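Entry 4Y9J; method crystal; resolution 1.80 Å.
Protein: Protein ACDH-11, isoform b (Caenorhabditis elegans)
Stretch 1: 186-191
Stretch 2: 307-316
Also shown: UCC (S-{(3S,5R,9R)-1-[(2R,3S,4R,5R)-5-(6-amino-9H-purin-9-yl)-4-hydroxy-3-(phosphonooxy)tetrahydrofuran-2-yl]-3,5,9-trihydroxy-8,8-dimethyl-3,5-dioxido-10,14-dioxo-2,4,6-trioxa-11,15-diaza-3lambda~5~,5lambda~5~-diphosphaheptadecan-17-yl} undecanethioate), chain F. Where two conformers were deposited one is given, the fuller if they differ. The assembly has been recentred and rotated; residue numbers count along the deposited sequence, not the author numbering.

Stretch 1, residues 186-191: SGQWMT
Stretch 2 307-316: GISNMLNITR

Stretch 1, a strand from Ser-186 running into a loop, packs against helix 307-316; strand and helix axes come within 10.9 Å at a signed crossing angle of -112°. Register is set by Gln-188 nearest Met-311 (CA to CA 8.3 Å). No hydrogen bond crosses the contact, which buries 267 Å² in total and rests on van der Waals packing among buried side chains: Gln-188 and Met-190 against Ile-308, Met-311, Leu-312 and Thr-315.

Gly-307 (phi/psi -53/-43) lies out of reach. Ile-308 (phi/psi -80/-4; chi1 -150°, chi2 42°) has its CA-to-CB bond toward stretch 1, and its CG2 sits 4.2 Å from SD of Met-190 (phi/psi -104/-46), whose chain (m, t, p) places SD against the helix. The helix is kinked where Asn-310 N and Met-311 N lack bonds to the preceding turn; Met-311 N has a weak bond to Ile-308 O (3.2 Å), and regular bonding runs from Leu-312 N to Ile-308 O (3.2 Å) onward. Ser-309 and Asn-310 side chains are out of reach of stretch 1, though Ser-309 CB approaches UCC C2 at 3.6 Å.

Met-311 (t, p, p) contributes the largest share of the helix's covered area. Its CG lies 3.6 Å from CD of Gln-188, and its CE 4.0 Å from Gly-187 O. Gln-188 (phi/psi -147/112; t, t, chi3 7°) has NE2 3.5 Å from CD2 of Leu-312; NE2 also donates a weak bond to Met-190 SD (3.5 Å, 155°) and bonds elsewhere in the structure, so this buried amide nitrogen is satisfied. Leu-312 (m, t) leaves its backbone sideways, yet CD2 also meets Met-190 SD at 3.8 Å.

Asn-313 instead pairs with the UCC adenine, OD1 accepting from N6 and ND2 donating to N1, both at 3.1 Å. Ile-314 (m, m) is buried but does not touch stretch 1. Thr-315 (p) brings CG2 to 3.9 Å from OE1 of Gln-188. Arg-316 (m, t, t) donates from NH2 to UCC OP1 (2.7 Å) and OP2 (3.0 Å). Gln-188 CD approaches UCC S at 3.3 Å, so the ligand borders both stretches.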

ATOM      1  N   SER B 186     -27.600  -6.072  11.455  1.00 31.30           N
ATOM      2  CA  SER B 186     -27.354  -7.460  11.785  1.00 32.15           C
ATOM      3  C   SER B 186     -26.464  -8.126  10.767  1.00 31.93           C
ATOM      4  O   SER B 186     -26.503  -7.782   9.586  1.00 33.13           O
ATOM      5  CB  SER B 186     -28.642  -8.251  11.884  1.00 34.04           C
ATOM      6  OG  SER B 186     -28.463  -9.629  12.261  1.00 35.16           O
ATOM      7  N   GLY B 187     -25.766  -9.160  11.225  1.00 32.16           N
ATOM      8  CA  GLY B 187     -25.138 -10.136  10.322  1.00 30.94           C
ATOM      9  C   GLY B 187     -25.819 -11.486  10.383  1.00 33.80           C
ATOM     10  O   GLY B 187     -26.829 -11.639  11.070  1.00 33.49           O
ATOM     11  N   GLN B 188     -25.311 -12.426   9.597  1.00 30.69           N
ATOM     12  CA  GLN B 188     -25.929 -13.731   9.376  1.00 33.99           C
ATOM     13  C   GLN B 188     -24.704 -14.637   9.198  1.00 32.68           C
ATOM     14  O   GLN B 188     -23.996 -14.514   8.200  1.00 31.22           O
ATOM     15  CB  GLN B 188     -26.775 -13.661   8.076  1.00 34.41           C
ATOM     16  CG  GLN B 188     -27.321 -15.012   7.478  1.00 37.35           C
ATOM     17  CD  GLN B 188     -27.893 -14.872   6.058  1.00 39.43           C
ATOM     18  OE1 GLN B 188     -27.790 -13.820   5.424  1.00 40.59           O
ATOM     19  NE2 GLN B 188     -28.434 -15.983   5.512  1.00 44.04           N
ATOM     20  N   TRP B 189     -24.464 -15.544  10.147  1.00 33.83           N
ATOM     21  CA  TRP B 189     -23.218 -16.373  10.134  1.00 35.16           C
ATOM     22  C   TRP B 189     -23.532 -17.873   9.983  1.00 33.41           C
ATOM     23  O   TRP B 189     -23.618 -18.630  10.945  1.00 34.78           O
ATOM     24  CB  TRP B 189     -22.379 -16.169  11.391  1.00 33.42           C
ATOM     25  CG  TRP B 189     -21.995 -14.748  11.721  1.00 32.25           C
ATOM     26  CD1 TRP B 189     -22.023 -13.654  10.916  1.00 31.72           C
ATOM     27  CD2 TRP B 189     -21.517 -14.292  12.987  1.00 32.28           C
ATOM     28  NE1 TRP B 189     -21.601 -12.533  11.613  1.00 30.78           N
ATOM     29  CE2 TRP B 189     -21.304 -12.894  12.883  1.00 31.72           C
ATOM     30  CE3 TRP B 189     -21.270 -14.922  14.199  1.00 34.20           C
ATOM     31  CZ2 TRP B 189     -20.831 -12.150  13.911  1.00 31.56           C
ATOM     32  CZ3 TRP B 189     -20.824 -14.181  15.235  1.00 35.63           C
ATOM     33  CH2 TRP B 189     -20.613 -12.800  15.089  1.00 32.57           C
ATOM     34  N   MET B 190     -23.672 -18.298   8.746  1.00 32.93           N
ATOM     35  CA  MET B 190     -23.981 -19.655   8.388  0.85 34.94           C
ATOM     36  C   MET B 190     -22.837 -20.483   7.846  1.00 33.40           C
ATOM     37  O   MET B 190     -22.636 -21.687   8.240  1.00 34.57           O
ATOM     38  CB  MET B 190     -25.107 -19.673   7.344  0.85 36.07           C
ATOM     39  CG  MET B 190     -26.439 -19.366   7.974  0.85 38.25           C
ATOM     40  SD  MET B 190     -27.824 -19.204   6.796  0.85 39.94           S
ATOM     41  CE  MET B 190     -27.888 -20.858   6.084  0.85 39.13           C
ATOM     42  N   THR B 191     -22.118 -19.870   6.927  1.00 32.41           N
ATOM     43  CA  THR B 191     -21.119 -20.527   6.122  1.00 31.99           C
ATOM     44  C   THR B 191     -19.912 -20.917   6.931  1.00 33.73           C
ATOM     45  O   THR B 191     -19.357 -20.096   7.677  1.00 32.41           O
ATOM     46  CB  THR B 191     -20.741 -19.728   4.914  1.00 30.96           C
ATOM     47  OG1 THR B 191     -21.882 -19.463   4.115  1.00 30.08           O
ATOM     48  CG2 THR B 191     -19.659 -20.454   4.102  1.00 31.32           C
ATOM     49  N   GLY B 307     -36.023 -22.117  11.158  1.00 50.23           N
ATOM     50  CA  GLY B 307     -36.012 -20.799  11.778  1.00 47.81           C
ATOM     51  C   GLY B 307     -35.344 -19.698  10.973  1.00 44.32           C
ATOM     52  O   GLY B 307     -35.839 -18.569  10.951  1.00 45.03           O
ATOM     53  N   ILE B 308     -34.192 -19.995  10.364  1.00 40.36           N
ATOM     54  CA  ILE B 308     -33.459 -18.984   9.605  1.00 41.09           C
ATOM     55  C   ILE B 308     -34.036 -18.757   8.219  1.00 41.24           C
ATOM     56  O   ILE B 308     -33.524 -17.913   7.471  1.00 43.55           O
ATOM     57  CB  ILE B 308     -31.933 -19.320   9.623  1.00 42.00           C
ATOM     58  CG1 ILE B 308     -31.010 -18.084   9.548  1.00 50.93           C
ATOM     59  CG2 ILE B 308     -31.474 -20.239   8.511  1.00 40.37           C
ATOM     60  CD1 ILE B 308     -31.483 -16.944  10.423  1.00 58.31           C
ATOM     61  N   SER B 309     -35.046 -19.537   7.827  1.00 45.30           N
ATOM     62  CA  SER B 309     -35.591 -19.426   6.456  1.00 46.72           C
ATOM     63  C   SER B 309     -36.094 -18.023   6.040  1.00 51.18           C
ATOM     64  O   SER B 309     -35.913 -17.641   4.883  1.00 45.57           O
ATOM     65  CB  SER B 309     -36.634 -20.525   6.162  1.00 50.07           C
ATOM     66  OG  SER B 309     -37.765 -20.496   6.957  1.00 54.26           O
ATOM     67  N   ASN B 310     -36.625 -17.204   6.970  1.00 50.81           N
ATOM     68  CA  ASN B 310     -37.097 -15.857   6.586  1.00 45.70           C
ATOM     69  C   ASN B 310     -35.963 -14.912   6.252  1.00 44.12           C
ATOM     70  O   ASN B 310     -36.039 -14.099   5.344  1.00 49.88           O
ATOM     71  CB  ASN B 310     -38.013 -15.292   7.649  1.00 49.10           C
ATOM     72  CG  ASN B 310     -39.337 -15.973   7.715  1.00 51.36           C
ATOM     73  OD1 ASN B 310     -39.921 -16.260   8.810  1.00 57.24           O
ATOM     74  ND2 ASN B 310     -39.907 -16.140   6.567  1.00 54.01           N
ATOM     75  N   MET B 311     -34.830 -15.099   6.891  1.00 41.92           N
ATOM     76  CA  MET B 311     -33.665 -14.376   6.551  1.00 39.99           C
ATOM     77  C   MET B 311     -33.190 -14.751   5.180  1.00 40.29           C
ATOM     78  O   MET B 311     -32.777 -13.869   4.405  1.00 42.25           O
ATOM     79  CB  MET B 311     -32.577 -14.589   7.610  1.00 40.38           C
ATOM     80  CG  MET B 311     -31.194 -14.203   7.258  1.00 41.70           C
ATOM     81  SD  MET B 311     -30.737 -12.444   7.516  1.00 48.25           S
ATOM     82  CE  MET B 311     -30.303 -12.589   9.282  1.00 47.33           C
ATOM     83  N   LEU B 312     -33.071 -16.042   4.911  1.00 40.41           N
ATOM     84  CA  LEU B 312     -32.691 -16.477   3.533  1.00 39.05           C
ATOM     85  C   LEU B 312     -33.649 -15.851   2.486  1.00 38.85           C
ATOM     86  O   LEU B 312     -33.199 -15.226   1.519  1.00 41.44           O
ATOM     87  CB  LEU B 312     -32.683 -18.016   3.369  1.00 42.18           C
ATOM     88  CG  LEU B 312     -31.724 -18.873   4.247  1.00 44.75           C
ATOM     89  CD1 LEU B 312     -32.015 -20.386   4.021  1.00 46.66           C
ATOM     90  CD2 LEU B 312     -30.268 -18.485   3.946  1.00 46.91           C
ATOM     91  N   ASN B 313     -34.953 -15.965   2.667  1.00 38.89           N
ATOM     92  CA  ASN B 313     -35.829 -15.421   1.681  1.00 39.54           C
ATOM     93  C   ASN B 313     -35.800 -13.931   1.518  1.00 43.14           C
ATOM     94  O   ASN B 313     -35.884 -13.492   0.389  1.00 42.91           O
ATOM     95  CB  ASN B 313     -37.220 -15.892   1.972  1.00 42.91           C
ATOM     96  CG  ASN B 313     -37.359 -17.411   1.680  1.00 46.54           C
ATOM     97  OD1 ASN B 313     -36.625 -17.982   0.804  1.00 43.64           O
ATOM     98  ND2 ASN B 313     -38.263 -18.088   2.417  1.00 47.81           N
ATOM     99  N   ILE B 314     -35.706 -13.138   2.627  1.00 42.50           N
ATOM    100  CA  ILE B 314     -35.657 -11.674   2.492  1.00 40.40           C
ATOM    101  C   ILE B 314     -34.395 -11.255   1.871  1.00 36.99           C
ATOM    102  O   ILE B 314     -34.422 -10.349   1.037  1.00 37.07           O
ATOM    103  CB  ILE B 314     -35.847 -10.940   3.883  1.00 42.92           C
ATOM    104  CG1 ILE B 314     -37.270 -11.063   4.349  1.00 43.81           C
ATOM    105  CG2 ILE B 314     -35.455  -9.450   3.822  1.00 42.77           C
ATOM    106  CD1 ILE B 314     -38.281 -10.260   3.548  1.00 47.32           C
ATOM    107  N   THR B 315     -33.264 -11.901   2.237  1.00 34.71           N
ATOM    108  CA  THR B 315     -32.030 -11.500   1.707  1.00 37.09           C
ATOM    109  C   THR B 315     -31.960 -11.842   0.209  1.00 34.48           C
ATOM    110  O   THR B 315     -31.337 -11.097  -0.557  1.00 33.78           O
ATOM    111  CB  THR B 315     -30.744 -12.095   2.410  1.00 36.01           C
ATOM    112  OG1 THR B 315     -30.751 -13.535   2.342  1.00 34.71           O
ATOM    113  CG2 THR B 315     -30.619 -11.629   3.886  1.00 38.49           C
ATOM    114  N   ARG B 316     -32.573 -12.937  -0.178  1.00 37.78           N
ATOM    115  CA  ARG B 316     -32.637 -13.341  -1.607  0.50 37.29           C
ATOM    116  C   ARG B 316     -33.417 -12.293  -2.454  1.00 36.86           C
ATOM    117  O   ARG B 316     -32.986 -11.920  -3.523  1.00 36.76           O
ATOM    118  CB  ARG B 316     -33.200 -14.788  -1.720  0.50 35.94           C
ATOM    119  CG  ARG B 316     -32.128 -15.755  -1.197  0.50 34.09           C
ATOM    120  CD  ARG B 316     -32.486 -17.243  -1.138  0.50 31.76           C
ATOM    121  NE  ARG B 316     -31.401 -17.999  -0.558  0.50 27.55           N
ATOM    122  CZ  ARG B 316     -31.520 -19.242  -0.155  0.50 27.48           C
ATOM    123  NH1 ARG B 316     -32.671 -19.818  -0.188  0.50 30.10           N
ATOM    124  NH2 ARG B 316     -30.524 -19.909   0.351  0.50 27.32           N
TER
HETATM  125  OA1 UCC F 702     -24.294 -15.559   1.802  1.00 45.76           O
HETATM  126  CA1 UCC F 702     -24.676 -15.003   2.903  1.00 48.78           C
HETATM  127  CA2 UCC F 702     -24.627 -13.522   3.295  1.00 47.78           C
HETATM  128  CA3 UCC F 702     -24.436 -12.480   2.238  1.00 52.51           C
HETATM  129  CA4 UCC F 702     -25.349 -11.231   2.478  1.00 53.68           C
HETATM  130  CA5 UCC F 702     -26.418 -11.163   1.379  1.00 50.35           C
HETATM  131  CA6 UCC F 702     -26.609  -9.770   0.889  1.00 48.77           C
HETATM  132  CA7 UCC F 702     -27.668  -9.696  -0.200  1.00 47.43           C
HETATM  133  CA8 UCC F 702     -27.726  -8.224  -0.300  1.00 49.55           C
HETATM  134  CA9 UCC F 702     -27.708  -7.573  -1.574  1.00 52.31           C
HETATM  135  C10 UCC F 702     -26.516  -6.762  -1.816  1.00 54.84           C
HETATM  136  C11 UCC F 702     -25.903  -7.475  -3.013  1.00 57.20           C
HETATM  137  S   UCC F 702     -25.296 -15.808   4.233  1.00 46.45           S
HETATM  138  CP1 UCC F 702     -25.318 -17.606   3.876  1.00 49.37           C
HETATM  139  CP2 UCC F 702     -26.185 -18.018   2.726  1.00 48.53           C
HETATM  140  NP1 UCC F 702     -26.389 -19.480   2.668  1.00 48.66           N
HETATM  141  CP3 UCC F 702     -27.366 -19.932   1.880  1.00 47.18           C
HETATM  142  OP1 UCC F 702     -28.022 -19.227   1.113  1.00 43.37           O
HETATM  143  CP4 UCC F 702     -27.718 -21.400   2.007  1.00 47.30           C
HETATM  144  CP5 UCC F 702     -27.710 -22.043   0.613  1.00 47.06           C
HETATM  145  NP2 UCC F 702     -28.244 -23.378   0.855  1.00 47.68           N
HETATM  146  CP6 UCC F 702     -29.542 -23.670   0.924  1.00 48.76           C
HETATM  147  OP2 UCC F 702     -30.429 -22.864   0.681  1.00 50.21           O
HETATM  148  CP8 UCC F 702     -29.846 -25.127   1.208  1.00 48.73           C
HETATM  149  OP3 UCC F 702     -30.904 -25.568   0.304  1.00 47.48           O
HETATM  150  CPB UCC F 702     -30.432 -25.442   2.564  1.00 52.98           C
HETATM  151  CP7 UCC F 702     -31.535 -24.537   3.132  1.00 51.17           C
HETATM  152  CP9 UCC F 702     -29.321 -24.801   3.506  1.00 49.45           C
HETATM  153  CPA UCC F 702     -30.176 -26.886   3.050  1.00 52.75           C
HETATM  154  O7  UCC F 702     -30.723 -27.054   4.382  1.00 54.11           O
HETATM  155  P2  UCC F 702     -31.077 -28.537   4.930  1.00 53.12           P
HETATM  156  O21 UCC F 702     -31.573 -28.457   6.365  1.00 56.52           O
HETATM  157  O22 UCC F 702     -29.935 -29.450   4.461  1.00 49.94           O
HETATM  158  O6  UCC F 702     -32.298 -28.903   3.919  1.00 52.88           O
HETATM  159  P1  UCC F 702     -33.823 -29.205   4.263  1.00 58.34           P
HETATM  160  O11 UCC F 702     -33.999 -30.404   5.182  1.00 58.05           O
HETATM  161  O12 UCC F 702     -34.462 -29.219   2.906  1.00 54.95           O
HETATM  162  O5' UCC F 702     -34.220 -27.793   5.059  1.00 57.41           O
HETATM  163  C5' UCC F 702     -34.658 -27.838   6.439  1.00 58.17           C
HETATM  164  C4' UCC F 702     -36.003 -27.112   6.633  1.00 58.34           C
HETATM  165  C3' UCC F 702     -37.109 -27.755   5.801  1.00 58.54           C
HETATM  166  O3' UCC F 702     -38.283 -27.550   6.546  1.00 61.18           O
HETATM  167  P3  UCC F 702     -39.113 -28.746   7.160  1.00 65.39           P
HETATM  168  O33 UCC F 702     -40.186 -28.018   7.940  1.00 61.86           O
HETATM  169  O32 UCC F 702     -38.168 -29.400   8.140  1.00 64.77           O
HETATM  170  O31 UCC F 702     -39.555 -29.571   5.925  1.00 65.76           O
HETATM  171  C2' UCC F 702     -37.193 -26.947   4.514  1.00 56.60           C
HETATM  172  O2' UCC F 702     -38.498 -26.833   3.948  1.00 55.96           O
HETATM  173  O4' UCC F 702     -35.894 -25.749   6.170  1.00 55.50           O
HETATM  174  C1' UCC F 702     -36.805 -25.580   5.092  1.00 57.70           C
HETATM  175  N9  UCC F 702     -36.277 -24.606   4.126  1.00 55.89           N
HETATM  176  C4  UCC F 702     -36.979 -23.545   3.741  1.00 54.64           C
HETATM  177  N3  UCC F 702     -38.175 -23.005   4.076  1.00 52.38           N
HETATM  178  C8  UCC F 702     -35.097 -24.677   3.466  1.00 55.36           C
HETATM  179  N7  UCC F 702     -34.994 -23.608   2.655  1.00 55.90           N
HETATM  180  C5  UCC F 702     -36.115 -22.862   2.781  1.00 53.88           C
HETATM  181  C6  UCC F 702     -36.622 -21.571   2.242  1.00 55.36           C
HETATM  182  N6  UCC F 702     -35.865 -20.887   1.347  1.00 55.29           N
HETATM  183  N1  UCC F 702     -37.876 -21.164   2.619  1.00 54.55           N
HETATM  184  C2  UCC F 702     -38.611 -21.868   3.504  1.00 53.38           C